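Local coordinates for protein peptidoglycan DD-endopeptidase ShyB (Vibrio cholerae, PDB 2GU1) that is a zinc-dependent DD-endopeptidase that hydrolyses the peptide cross-links between peptidoglycan strands, probably letting new glycan be inserted as the cell wall expands, at residues S72-A77 and T162-I167; I213-N218 and G234-T239; I284-G289 and Q296-A301. One frame throughout, in Å; residues are numbered along the deposited sequence.

Contact 1. Residues S72-A77 and T162-I167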
ATOM      1  N   SER A  72       8.002 -11.334  -0.711  1.00 24.41           N
ATOM      2  CA  SER A  72       7.572 -12.474   0.099  1.00 25.27           C
ATOM      3  C   SER A  72       7.913 -13.713  -0.708  1.00 25.02           C
ATOM      4  O   SER A  72       8.372 -13.605  -1.841  1.00 27.37           O
ATOM      5  CB  SER A  72       6.060 -12.445   0.365  1.00 23.30           C
ATOM      6  OG  SER A  72       5.330 -12.905  -0.760  1.00 26.60           O
ATOM      7  N   ILE A  73       7.685 -14.890  -0.138  1.00 27.98           N
ATOM      8  CA  ILE A  73       7.986 -16.117  -0.859  1.00 29.75           C
ATOM      9  C   ILE A  73       6.997 -16.381  -2.001  1.00 30.48           C
ATOM     10  O   ILE A  73       7.182 -17.305  -2.783  1.00 30.44           O
ATOM     11  CB  ILE A  73       8.030 -17.333   0.102  1.00 29.96           C
ATOM     12  CG1 ILE A  73       6.700 -17.488   0.839  1.00 29.28           C
ATOM     13  CG2 ILE A  73       9.166 -17.142   1.107  1.00 31.69           C
ATOM     14  CD1 ILE A  73       6.722 -18.576   1.909  1.00 31.16           C
ATOM     15  N   VAL A  74       5.956 -15.556  -2.101  1.00 30.38           N
ATOM     16  CA  VAL A  74       4.972 -15.716  -3.164  1.00 29.86           C
ATOM     17  C   VAL A  74       4.840 -14.473  -4.047  1.00 30.23           C
ATOM     18  O   VAL A  74       3.976 -14.421  -4.919  1.00 31.36           O
ATOM     19  CB  VAL A  74       3.566 -16.079  -2.597  1.00 30.52           C
ATOM     20  CG1 VAL A  74       3.625 -17.426  -1.900  1.00 30.37           C
ATOM     21  CG2 VAL A  74       3.078 -14.998  -1.636  1.00 29.55           C
ATOM     22  N   GLU A  75       5.701 -13.481  -3.829  1.00 30.50           N
ATOM     23  CA  GLU A  75       5.654 -12.245  -4.607  1.00 30.33           C
ATOM     24  C   GLU A  75       7.033 -11.630  -4.818  1.00 29.27           C
ATOM     25  O   GLU A  75       7.811 -11.482  -3.874  1.00 26.50           O
ATOM     26  CB  GLU A  75       4.748 -11.225  -3.907  1.00 31.33           C
ATOM     27  CG  GLU A  75       3.346 -11.742  -3.630  1.00 35.58           C
ATOM     28  CD  GLU A  75       2.472 -10.748  -2.887  1.00 38.70           C
ATOM     29  OE1 GLU A  75       1.267 -11.037  -2.710  1.00 42.53           O
ATOM     30  OE2 GLU A  75       2.982  -9.683  -2.478  1.00 41.85           O
ATOM     31  N   LYS A  76       7.326 -11.259  -6.061  1.00 28.21           N
ATOM     32  CA  LYS A  76       8.605 -10.651  -6.386  1.00 27.56           C
ATOM     33  C   LYS A  76       8.521  -9.693  -7.573  1.00 26.26           C
ATOM     34  O   LYS A  76       7.774  -9.928  -8.523  1.00 26.18           O
ATOM     35  CB  LYS A  76       9.643 -11.738  -6.678  1.00 30.99           C
ATOM     36  CG  LYS A  76       9.250 -12.673  -7.808  1.00 32.11           C
ATOM     37  CD  LYS A  76      10.260 -13.799  -7.977  1.00 34.76           C
ATOM     38  CE  LYS A  76       9.823 -14.768  -9.069  1.00 33.67           C
ATOM     39  NZ  LYS A  76      10.757 -15.928  -9.199  1.00 37.07           N
ATOM     40  N   ALA A  77       9.296  -8.614  -7.493  1.00 25.16           N
ATOM     41  CA  ALA A  77       9.379  -7.601  -8.538  1.00 26.06           C
ATOM     42  C   ALA A  77      10.704  -7.869  -9.248  1.00 27.18           C
ATOM     43  O   ALA A  77      11.747  -7.947  -8.601  1.00 28.18           O
ATOM     44  CB  ALA A  77       9.387  -6.205  -7.921  1.00 25.03           C
ATOM     45  N   THR A 162       3.497 -17.363   4.498  1.00 28.29           N
ATOM     46  CA  THR A 162       4.037 -16.260   3.706  1.00 28.31           C
ATOM     47  C   THR A 162       4.081 -14.960   4.496  1.00 27.62           C
ATOM     48  O   THR A 162       4.837 -14.050   4.168  1.00 29.89           O
ATOM     49  CB  THR A 162       3.198 -16.028   2.438  1.00 25.81           C
ATOM     50  OG1 THR A 162       1.915 -15.494   2.801  1.00 27.13           O
ATOM     51  CG2 THR A 162       2.995 -17.337   1.692  1.00 27.34           C
ATOM     52  N   GLY A 163       3.277 -14.882   5.548  1.00 28.42           N
ATOM     53  CA  GLY A 163       3.227 -13.669   6.340  1.00 27.32           C
ATOM     54  C   GLY A 163       2.049 -12.806   5.916  1.00 28.14           C
ATOM     55  O   GLY A 163       1.700 -11.831   6.590  1.00 30.21           O
ATOM     56  N   ASN A 164       1.435 -13.162   4.792  1.00 24.79           N
ATOM     57  CA  ASN A 164       0.287 -12.430   4.281  1.00 23.11           C
ATOM     58  C   ASN A 164      -0.965 -12.941   4.993  1.00 24.25           C
ATOM     59  O   ASN A 164      -1.145 -14.147   5.142  1.00 20.86           O
ATOM     60  CB  ASN A 164       0.156 -12.648   2.767  1.00 24.86           C
ATOM     61  CG  ASN A 164       1.256 -11.950   1.973  1.00 27.47           C
ATOM     62  OD1 ASN A 164       1.562 -12.333   0.842  1.00 29.19           O
ATOM     63  ND2 ASN A 164       1.847 -10.917   2.560  1.00 24.78           N
ATOM     64  N   SER A 165      -1.820 -12.022   5.444  1.00 21.94           N
ATOM     65  CA  SER A 165      -3.049 -12.402   6.136  1.00 21.83           C
ATOM     66  C   SER A 165      -4.093 -11.303   6.009  1.00 21.63           C
ATOM     67  O   SER A 165      -3.763 -10.162   5.687  1.00 20.56           O
ATOM     68  CB  SER A 165      -2.781 -12.630   7.623  1.00 21.78           C
ATOM     69  OG  SER A 165      -2.490 -11.392   8.249  1.00 21.97           O
ATOM     70  N   GLU A 166      -5.346 -11.655   6.286  1.00 22.35           N
ATOM     71  CA  GLU A 166      -6.444 -10.693   6.209  1.00 23.49           C
ATOM     72  C   GLU A 166      -7.580 -11.105   7.136  1.00 23.44           C
ATOM     73  O   GLU A 166      -7.988 -12.273   7.162  1.00 24.35           O
ATOM     74  CB  GLU A 166      -6.967 -10.587   4.767  1.00 25.09           C
ATOM     75  CG  GLU A 166      -7.955  -9.438   4.564  1.00 29.75           C
ATOM     76  CD  GLU A 166      -8.337  -9.238   3.110  1.00 31.53           C
ATOM     77  OE1 GLU A 166      -9.247  -9.945   2.624  1.00 30.74           O
ATOM     78  OE2 GLU A 166      -7.715  -8.374   2.453  1.00 32.31           O
ATOM     79  N   ILE A 167      -8.067 -10.152   7.921  1.00 19.68           N
ATOM     80  CA  ILE A 167      -9.175 -10.408   8.835  1.00 20.41           C
ATOM     81  C   ILE A 167     -10.444 -10.401   7.994  1.00 20.84           C
ATOM     82  O   ILE A 167     -10.681  -9.458   7.231  1.00 20.04           O
ATOM     83  CB  ILE A 167      -9.281  -9.299   9.905  1.00 19.56           C
ATOM     84  CG1 ILE A 167      -7.943  -9.163  10.638  1.00 21.03           C
ATOM     85  CG2 ILE A 167     -10.439  -9.591  10.841  1.00 20.45           C
ATOM     86  CD1 ILE A 167      -7.975  -8.178  11.816  1.00 21.09           C
TER
HETATM   87  O   HOH W   1       7.177 -14.739   2.822  1.00 30.27           O
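The carboxylate of E75 and the side-chain amide of N164 meet tip to tip, their planes 39° apart, and the isopropyl tip of V74 points at the same amide through CG2. E75 OE1 also lies close to the carboxylate of E93, which might raise its proton affinity somewhat. Beside this polar corner is a small apolar patch centred on T162: its CG2 touches V74 CG1 at 3.6 Å and I73 CG1 at 3.8 Å, V74 crossing the threonine at about a right angle. T162 OG1 lies between the backbone N and the carbonyl carbon (chi1 70°), accepts from N164 N at 3.1 Å in an ST turn and bonds to Q155 O; threonine suits the place because one branch is apolar and the other polar. The contact joins two domains, the LysM-like one, through the type I turn S72-E75 of a beta hairpin, and the Csd3-type second domain. S72 forms a second ST turn, its OG accepting from V74 N at 3.0 Å. A water bridges the domains, taking the N-H of I73 at 3.0 Å from its N and donating to T162 O at 2.8 Å, while I73 and V74 also rest on L157.

Contact 2. Residues I213-N218 and G234-T239. With ZN (zinc ion), chain B.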
ATOM      1  N   ILE A 213      -8.939  15.190 -16.538  1.00 38.13           N
ATOM      2  CA  ILE A 213      -7.967  14.103 -16.588  1.00 38.67           C
ATOM      3  C   ILE A 213      -7.162  14.208 -17.885  1.00 39.22           C
ATOM      4  O   ILE A 213      -7.718  14.126 -18.980  1.00 40.16           O
ATOM      5  CB  ILE A 213      -8.677  12.731 -16.522  1.00 37.91           C
ATOM      6  CG1 ILE A 213      -9.426  12.601 -15.193  1.00 37.94           C
ATOM      7  CG2 ILE A 213      -7.666  11.608 -16.666  1.00 38.48           C
ATOM      8  CD1 ILE A 213     -10.283  11.348 -15.085  1.00 38.93           C
ATOM      9  N   THR A 214      -5.853  14.398 -17.757  1.00 38.53           N
ATOM     10  CA  THR A 214      -4.981  14.523 -18.923  1.00 38.20           C
ATOM     11  C   THR A 214      -4.398  13.178 -19.356  1.00 36.84           C
ATOM     12  O   THR A 214      -3.823  13.061 -20.435  1.00 38.54           O
ATOM     13  CB  THR A 214      -3.823  15.511 -18.645  1.00 38.08           C
ATOM     14  OG1 THR A 214      -3.068  15.067 -17.511  1.00 35.79           O
ATOM     15  CG2 THR A 214      -4.374  16.905 -18.365  1.00 38.94           C
ATOM     16  N   SER A 215      -4.556  12.169 -18.503  1.00 35.87           N
ATOM     17  CA  SER A 215      -4.061  10.824 -18.777  1.00 32.97           C
ATOM     18  C   SER A 215      -4.619   9.873 -17.724  1.00 33.00           C
ATOM     19  O   SER A 215      -4.305   9.998 -16.543  1.00 29.70           O
ATOM     20  CB  SER A 215      -2.532  10.804 -18.731  1.00 35.27           C
ATOM     21  OG  SER A 215      -2.047   9.487 -18.916  1.00 32.34           O
ATOM     22  N   GLY A 216      -5.446   8.923 -18.155  1.00 31.65           N
ATOM     23  CA  GLY A 216      -6.051   7.987 -17.224  1.00 31.49           C
ATOM     24  C   GLY A 216      -5.269   6.714 -16.975  1.00 30.71           C
ATOM     25  O   GLY A 216      -4.185   6.518 -17.522  1.00 32.77           O
ATOM     26  N   PHE A 217      -5.837   5.848 -16.142  1.00 32.07           N
ATOM     27  CA  PHE A 217      -5.244   4.563 -15.779  1.00 32.20           C
ATOM     28  C   PHE A 217      -5.145   3.672 -17.016  1.00 35.71           C
ATOM     29  O   PHE A 217      -6.108   3.559 -17.771  1.00 34.84           O
ATOM     30  CB  PHE A 217      -6.135   3.876 -14.735  1.00 30.21           C
ATOM     31  CG  PHE A 217      -5.594   2.568 -14.216  1.00 28.29           C
ATOM     32  CD1 PHE A 217      -4.633   2.547 -13.207  1.00 29.43           C
ATOM     33  CD2 PHE A 217      -6.083   1.353 -14.700  1.00 24.30           C
ATOM     34  CE1 PHE A 217      -4.170   1.334 -12.677  1.00 24.45           C
ATOM     35  CE2 PHE A 217      -5.628   0.138 -14.180  1.00 26.38           C
ATOM     36  CZ  PHE A 217      -4.669   0.128 -13.168  1.00 28.13           C
ATOM     37  N   ASN A 218      -3.988   3.047 -17.222  1.00 36.30           N
ATOM     38  CA  ASN A 218      -3.789   2.150 -18.363  1.00 37.91           C
ATOM     39  C   ASN A 218      -2.570   1.263 -18.151  1.00 38.16           C
ATOM     40  O   ASN A 218      -1.443   1.654 -18.447  1.00 38.14           O
ATOM     41  CB  ASN A 218      -3.632   2.939 -19.666  1.00 38.36           C
ATOM     42  CG  ASN A 218      -3.361   2.035 -20.864  1.00 39.03           C
ATOM     43  OD1 ASN A 218      -3.656   0.834 -20.835  1.00 37.33           O
ATOM     44  ND2 ASN A 218      -2.809   2.610 -21.926  1.00 38.05           N
ATOM     45  N   GLY A 234      -1.993   5.205 -12.582  1.00 24.21           N
ATOM     46  CA  GLY A 234      -2.736   6.223 -11.863  1.00 24.61           C
ATOM     47  C   GLY A 234      -3.498   7.136 -12.804  1.00 25.85           C
ATOM     48  O   GLY A 234      -3.529   6.906 -14.011  1.00 25.33           O
ATOM     49  N   THR A 235      -4.118   8.172 -12.251  1.00 24.94           N
ATOM     50  CA  THR A 235      -4.874   9.120 -13.057  1.00 24.06           C
ATOM     51  C   THR A 235      -4.225  10.497 -12.927  1.00 25.56           C
ATOM     52  O   THR A 235      -3.901  10.931 -11.819  1.00 26.40           O
ATOM     53  CB  THR A 235      -6.340   9.203 -12.574  1.00 22.92           C
ATOM     54  OG1 THR A 235      -6.928   7.900 -12.590  1.00 22.60           O
ATOM     55  CG2 THR A 235      -7.145  10.117 -13.459  1.00 21.49           C
ATOM     56  N   ASP A 236      -4.024  11.182 -14.050  1.00 23.89           N
ATOM     57  CA  ASP A 236      -3.418  12.514 -14.020  1.00 25.63           C
ATOM     58  C   ASP A 236      -4.465  13.615 -14.121  1.00 26.35           C
ATOM     59  O   ASP A 236      -5.267  13.618 -15.058  1.00 26.35           O
ATOM     60  CB  ASP A 236      -2.417  12.667 -15.167  1.00 25.90           C
ATOM     61  CG  ASP A 236      -1.245  11.730 -15.031  1.00 25.14           C
ATOM     62  OD1 ASP A 236      -1.121  11.109 -13.953  1.00 23.83           O
ATOM     63  OD2 ASP A 236      -0.448  11.629 -15.984  1.00 22.55           O
ATOM     64  N   PHE A 237      -4.455  14.535 -13.153  1.00 25.08           N
ATOM     65  CA  PHE A 237      -5.386  15.670 -13.121  1.00 25.89           C
ATOM     66  C   PHE A 237      -4.638  16.949 -13.493  1.00 26.28           C
ATOM     67  O   PHE A 237      -3.472  17.138 -13.115  1.00 25.92           O
ATOM     68  CB  PHE A 237      -6.016  15.816 -11.727  1.00 25.63           C
ATOM     69  CG  PHE A 237      -6.959  14.703 -11.368  1.00 24.37           C
ATOM     70  CD1 PHE A 237      -8.175  14.560 -12.033  1.00 25.77           C
ATOM     71  CD2 PHE A 237      -6.620  13.775 -10.387  1.00 25.73           C
ATOM     72  CE1 PHE A 237      -9.040  13.509 -11.726  1.00 26.50           C
ATOM     73  CE2 PHE A 237      -7.473  12.721 -10.068  1.00 24.72           C
ATOM     74  CZ  PHE A 237      -8.688  12.584 -10.739  1.00 25.29           C
ATOM     75  N   ALA A 238      -5.307  17.818 -14.248  1.00 26.59           N
ATOM     76  CA  ALA A 238      -4.715  19.064 -14.716  1.00 28.03           C
ATOM     77  C   ALA A 238      -4.665  20.135 -13.637  1.00 28.98           C
ATOM     78  O   ALA A 238      -5.447  21.090 -13.656  1.00 31.98           O
ATOM     79  CB  ALA A 238      -5.489  19.580 -15.925  1.00 27.37           C
ATOM     80  N   THR A 239      -3.741  19.980 -12.700  1.00 27.51           N
ATOM     81  CA  THR A 239      -3.596  20.935 -11.607  1.00 26.50           C
ATOM     82  C   THR A 239      -2.435  21.892 -11.792  1.00 27.38           C
ATOM     83  O   THR A 239      -1.371  21.514 -12.279  1.00 28.26           O
ATOM     84  CB  THR A 239      -3.339  20.226 -10.266  1.00 25.50           C
ATOM     85  OG1 THR A 239      -2.249  19.307 -10.423  1.00 28.52           O
ATOM     86  CG2 THR A 239      -4.567  19.490  -9.801  1.00 23.24           C
TER
HETATM   87 ZN    ZN B 362       0.435   9.813 -14.125  1.00 26.62          ZN
HETATM   88  O   HOH W   2      -0.429  13.913 -17.852  1.00 31.68           O
HETATM   89  O   HOH W   3      -8.297   6.936 -14.772  1.00 26.65           O
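I213 pairs antiparallel with F237 in the M23 peptidase fold, and the chain then turns a corner at T214 beside D236, which ends the HxxxD zinc motif that begins at H232. Backbone bonds hold both the N-H and the carbonyl of D236: T214 N donates to D236 O at 2.9 Å, and D236 N donates to S215 O at 2.8 Å. A CA-H...O contact, I213 CA to D236 O at 3.1 Å, adds to the first. For metal binding, D236 CG stands anti to the carbonyl carbon, beside the backbone N (chi1 -65°), and OD1 lies 2.0 Å from the zinc ion, which H232 and H313 also bind; aspartate suits the place because its short side chain offers a carboxylate oxygen to the metal, while G216 O is hydrogen-bonded to H232 ND1. Apolar packing gathers round I213, whose CG1 is 3.6 Å from F237 CE1, the two lying side by side; T235 CG2 packs against I213 CG2 and also sits over one face of the F237 ring, toward its rim. One water bridges T214 OG1 and D236 OD2, while another takes the N-H of F217, 3.0 Å from its N, and lies 2.8 Å from T235 OG1.

Contact 3. Residues I284-G289 and Q296-A301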
ATOM      1  N   ILE A 284       4.126  18.988   0.779  1.00 29.84           N
ATOM      2  CA  ILE A 284       3.337  18.029   1.557  1.00 29.83           C
ATOM      3  C   ILE A 284       2.994  18.701   2.890  1.00 30.40           C
ATOM      4  O   ILE A 284       3.882  19.185   3.588  1.00 30.76           O
ATOM      5  CB  ILE A 284       4.134  16.708   1.798  1.00 31.12           C
ATOM      6  CG1 ILE A 284       4.199  15.909   0.490  1.00 30.13           C
ATOM      7  CG2 ILE A 284       3.472  15.869   2.905  1.00 27.32           C
ATOM      8  CD1 ILE A 284       5.038  14.646   0.553  1.00 31.27           C
ATOM      9  N   LEU A 285       1.711  18.730   3.233  1.00 31.00           N
ATOM     10  CA  LEU A 285       1.249  19.386   4.456  1.00 33.72           C
ATOM     11  C   LEU A 285       0.941  18.480   5.645  1.00 35.25           C
ATOM     12  O   LEU A 285       0.394  18.940   6.652  1.00 35.55           O
ATOM     13  CB  LEU A 285       0.011  20.231   4.142  1.00 32.93           C
ATOM     14  CG  LEU A 285       0.189  21.375   3.141  1.00 35.50           C
ATOM     15  CD1 LEU A 285      -1.173  21.967   2.816  1.00 35.30           C
ATOM     16  CD2 LEU A 285       1.121  22.443   3.719  1.00 34.80           C
ATOM     17  N   VAL A 286       1.283  17.202   5.537  1.00 35.28           N
ATOM     18  CA  VAL A 286       1.028  16.261   6.622  1.00 34.75           C
ATOM     19  C   VAL A 286       2.291  15.456   6.896  1.00 36.92           C
ATOM     20  O   VAL A 286       3.253  15.524   6.132  1.00 36.94           O
ATOM     21  CB  VAL A 286      -0.127  15.288   6.266  1.00 33.87           C
ATOM     22  CG1 VAL A 286      -1.455  16.028   6.271  1.00 32.92           C
ATOM     23  CG2 VAL A 286       0.116  14.674   4.901  1.00 28.92           C
ATOM     24  N   LYS A 287       2.292  14.697   7.983  1.00 40.03           N
ATOM     25  CA  LYS A 287       3.455  13.891   8.331  1.00 43.03           C
ATOM     26  C   LYS A 287       3.066  12.447   8.618  1.00 42.79           C
ATOM     27  O   LYS A 287       1.891  12.143   8.828  1.00 43.47           O
ATOM     28  CB  LYS A 287       4.156  14.482   9.559  1.00 45.52           C
ATOM     29  CG  LYS A 287       5.418  13.734   9.951  1.00 49.69           C
ATOM     30  CD  LYS A 287       6.052  14.297  11.209  1.00 52.62           C
ATOM     31  CE  LYS A 287       7.296  13.502  11.585  1.00 54.11           C
ATOM     32  NZ  LYS A 287       6.980  12.056  11.792  1.00 55.60           N
ATOM     33  N   LYS A 288       4.058  11.558   8.623  1.00 43.47           N
ATOM     34  CA  LYS A 288       3.815  10.150   8.909  1.00 43.91           C
ATOM     35  C   LYS A 288       3.046  10.007  10.214  1.00 44.37           C
ATOM     36  O   LYS A 288       3.238  10.791  11.144  1.00 42.78           O
ATOM     37  CB  LYS A 288       5.128   9.385   9.047  1.00 46.24           C
ATOM     38  CG  LYS A 288       5.768   8.945   7.742  1.00 50.12           C
ATOM     39  CD  LYS A 288       6.834   7.889   8.011  1.00 50.47           C
ATOM     40  CE  LYS A 288       6.233   6.675   8.711  1.00 53.29           C
ATOM     41  NZ  LYS A 288       7.259   5.657   9.090  1.00 53.74           N
ATOM     42  N   GLY A 289       2.183   8.999  10.277  1.00 43.16           N
ATOM     43  CA  GLY A 289       1.411   8.756  11.481  1.00 43.29           C
ATOM     44  C   GLY A 289       0.213   9.662  11.674  1.00 42.48           C
ATOM     45  O   GLY A 289      -0.678   9.355  12.462  1.00 43.52           O
ATOM     46  N   GLN A 296      -9.822  16.210   3.521  1.00 32.66           N
ATOM     47  CA  GLN A 296      -8.845  17.062   4.186  1.00 34.07           C
ATOM     48  C   GLN A 296      -7.690  17.412   3.249  1.00 33.82           C
ATOM     49  O   GLN A 296      -7.237  16.574   2.462  1.00 31.11           O
ATOM     50  CB  GLN A 296      -8.294  16.354   5.423  1.00 35.66           C
ATOM     51  CG  GLN A 296      -7.450  17.232   6.322  1.00 37.58           C
ATOM     52  CD  GLN A 296      -6.882  16.471   7.503  1.00 39.86           C
ATOM     53  OE1 GLN A 296      -7.502  15.534   8.007  1.00 39.71           O
ATOM     54  NE2 GLN A 296      -5.703  16.880   7.961  1.00 40.67           N
ATOM     55  N   LYS A 297      -7.218  18.653   3.327  1.00 32.57           N
ATOM     56  CA  LYS A 297      -6.101  19.080   2.492  1.00 32.20           C
ATOM     57  C   LYS A 297      -4.848  18.413   3.037  1.00 32.46           C
ATOM     58  O   LYS A 297      -4.579  18.470   4.237  1.00 33.33           O
ATOM     59  CB  LYS A 297      -5.943  20.608   2.518  1.00 32.96           C
ATOM     60  CG  LYS A 297      -4.745  21.099   1.718  1.00 35.06           C
ATOM     61  CD  LYS A 297      -4.937  22.516   1.181  1.00 38.91           C
ATOM     62  CE  LYS A 297      -5.005  23.551   2.287  1.00 40.72           C
ATOM     63  NZ  LYS A 297      -5.118  24.934   1.721  1.00 44.01           N
ATOM     64  N   ILE A 298      -4.081  17.777   2.159  1.00 32.34           N
ATOM     65  CA  ILE A 298      -2.876  17.082   2.588  1.00 29.93           C
ATOM     66  C   ILE A 298      -1.620  17.555   1.868  1.00 29.05           C
ATOM     67  O   ILE A 298      -0.499  17.290   2.314  1.00 30.30           O
ATOM     68  CB  ILE A 298      -3.034  15.556   2.395  1.00 29.66           C
ATOM     69  CG1 ILE A 298      -3.295  15.237   0.921  1.00 29.11           C
ATOM     70  CG2 ILE A 298      -4.181  15.049   3.255  1.00 27.13           C
ATOM     71  CD1 ILE A 298      -3.519  13.744   0.640  1.00 29.10           C
ATOM     72  N   ALA A 299      -1.799  18.259   0.757  1.00 27.41           N
ATOM     73  CA  ALA A 299      -0.653  18.753   0.011  1.00 25.46           C
ATOM     74  C   ALA A 299      -1.049  19.747  -1.063  1.00 25.13           C
ATOM     75  O   ALA A 299      -2.228  20.055  -1.244  1.00 26.12           O
ATOM     76  CB  ALA A 299       0.093  17.587  -0.627  1.00 27.59           C
ATOM     77  N   LEU A 300      -0.043  20.240  -1.775  1.00 24.48           N
ATOM     78  CA  LEU A 300      -0.256  21.174  -2.861  1.00 22.72           C
ATOM     79  C   LEU A 300       0.363  20.504  -4.079  1.00 23.53           C
ATOM     80  O   LEU A 300       1.518  20.053  -4.034  1.00 22.42           O
ATOM     81  CB  LEU A 300       0.435  22.511  -2.565  1.00 20.13           C
ATOM     82  CG  LEU A 300      -0.029  23.223  -1.283  1.00 25.05           C
ATOM     83  CD1 LEU A 300       0.716  24.551  -1.132  1.00 26.91           C
ATOM     84  CD2 LEU A 300      -1.533  23.468  -1.342  1.00 25.72           C
ATOM     85  N   ALA A 301      -0.414  20.403  -5.151  1.00 22.32           N
ATOM     86  CA  ALA A 301       0.068  19.783  -6.380  1.00 19.60           C
ATOM     87  C   ALA A 301       1.332  20.464  -6.863  1.00 19.50           C
ATOM     88  O   ALA A 301       1.589  21.630  -6.544  1.00 23.02           O
ATOM     89  CB  ALA A 301      -1.019  19.834  -7.457  1.00 22.34           C
TER
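L285 and V286 lay their side chains against K297 and I298 just where the chain leaves a short antiparallel pairing in the M23 peptidase portion. In L285, CG stands anti to the carbonyl carbon (chi1 -62°) and CD1 is anti to CA (chi2 172°), 3.8 Å from K297 CG. The lysine offers its aliphatic stem: CG, CD and CE all lie near that one methyl, so this exposed residue serves packing with its carbons. L285 CD1 also approaches L300 CD2, more loosely, at 4.4 Å. V286 meets I298 with both branches, CG2 lying 4.1 Å from I298 CB. I298 CG2, anti to the carbonyl carbon, is the branch that comes within 4.2 Å of V286 CG1, although the residue as a whole points away. Beta-branched residues suit this buried spot, with V286 giving two methyls and I298 its CB and CG2. The small A299 is consistent with the close approach of the strands: I284 and A299 form a non-hydrogen-bonded pair with CA atoms 4.3 Å apart, and A299 CB rests on I284 CA at 3.9 Å. Next to it L285 N donates to I298 O at 2.8 Å. I298 and A299 together face V245 in a classic beta bulge. Strand 297-300 pairs with both 244-246 and 283-284 and so is the middle of three; L266 of strand 265-269 touches I284, V286 and I298, while V256 and V253 of strand 251-259 touch I284 and V286 respectively.

How the contacts relate
Contact 1 is a surface contact between two domains, while contacts 2 and 3 are partly buried in the peptidase portion, on the opposite side of the chain's centre. None shares a strand: contact 1 joins strands 75-81 and 160-173 of two sheets, contact 2 lies in the large curled sheet, and contact 3 in a separate three-strand sheet. Contact 1 relies on a bridging water and a few methyls, with no direct hydrogen bond between its segments; the others have direct backbone bonds, contact 2 adding zinc chemistry and contact 3 apolar packing beside a bulge. Contacts 2 and 3 meet where T239 OG1 lies 3.3 Å from A301 CB; contact 1 touches neither.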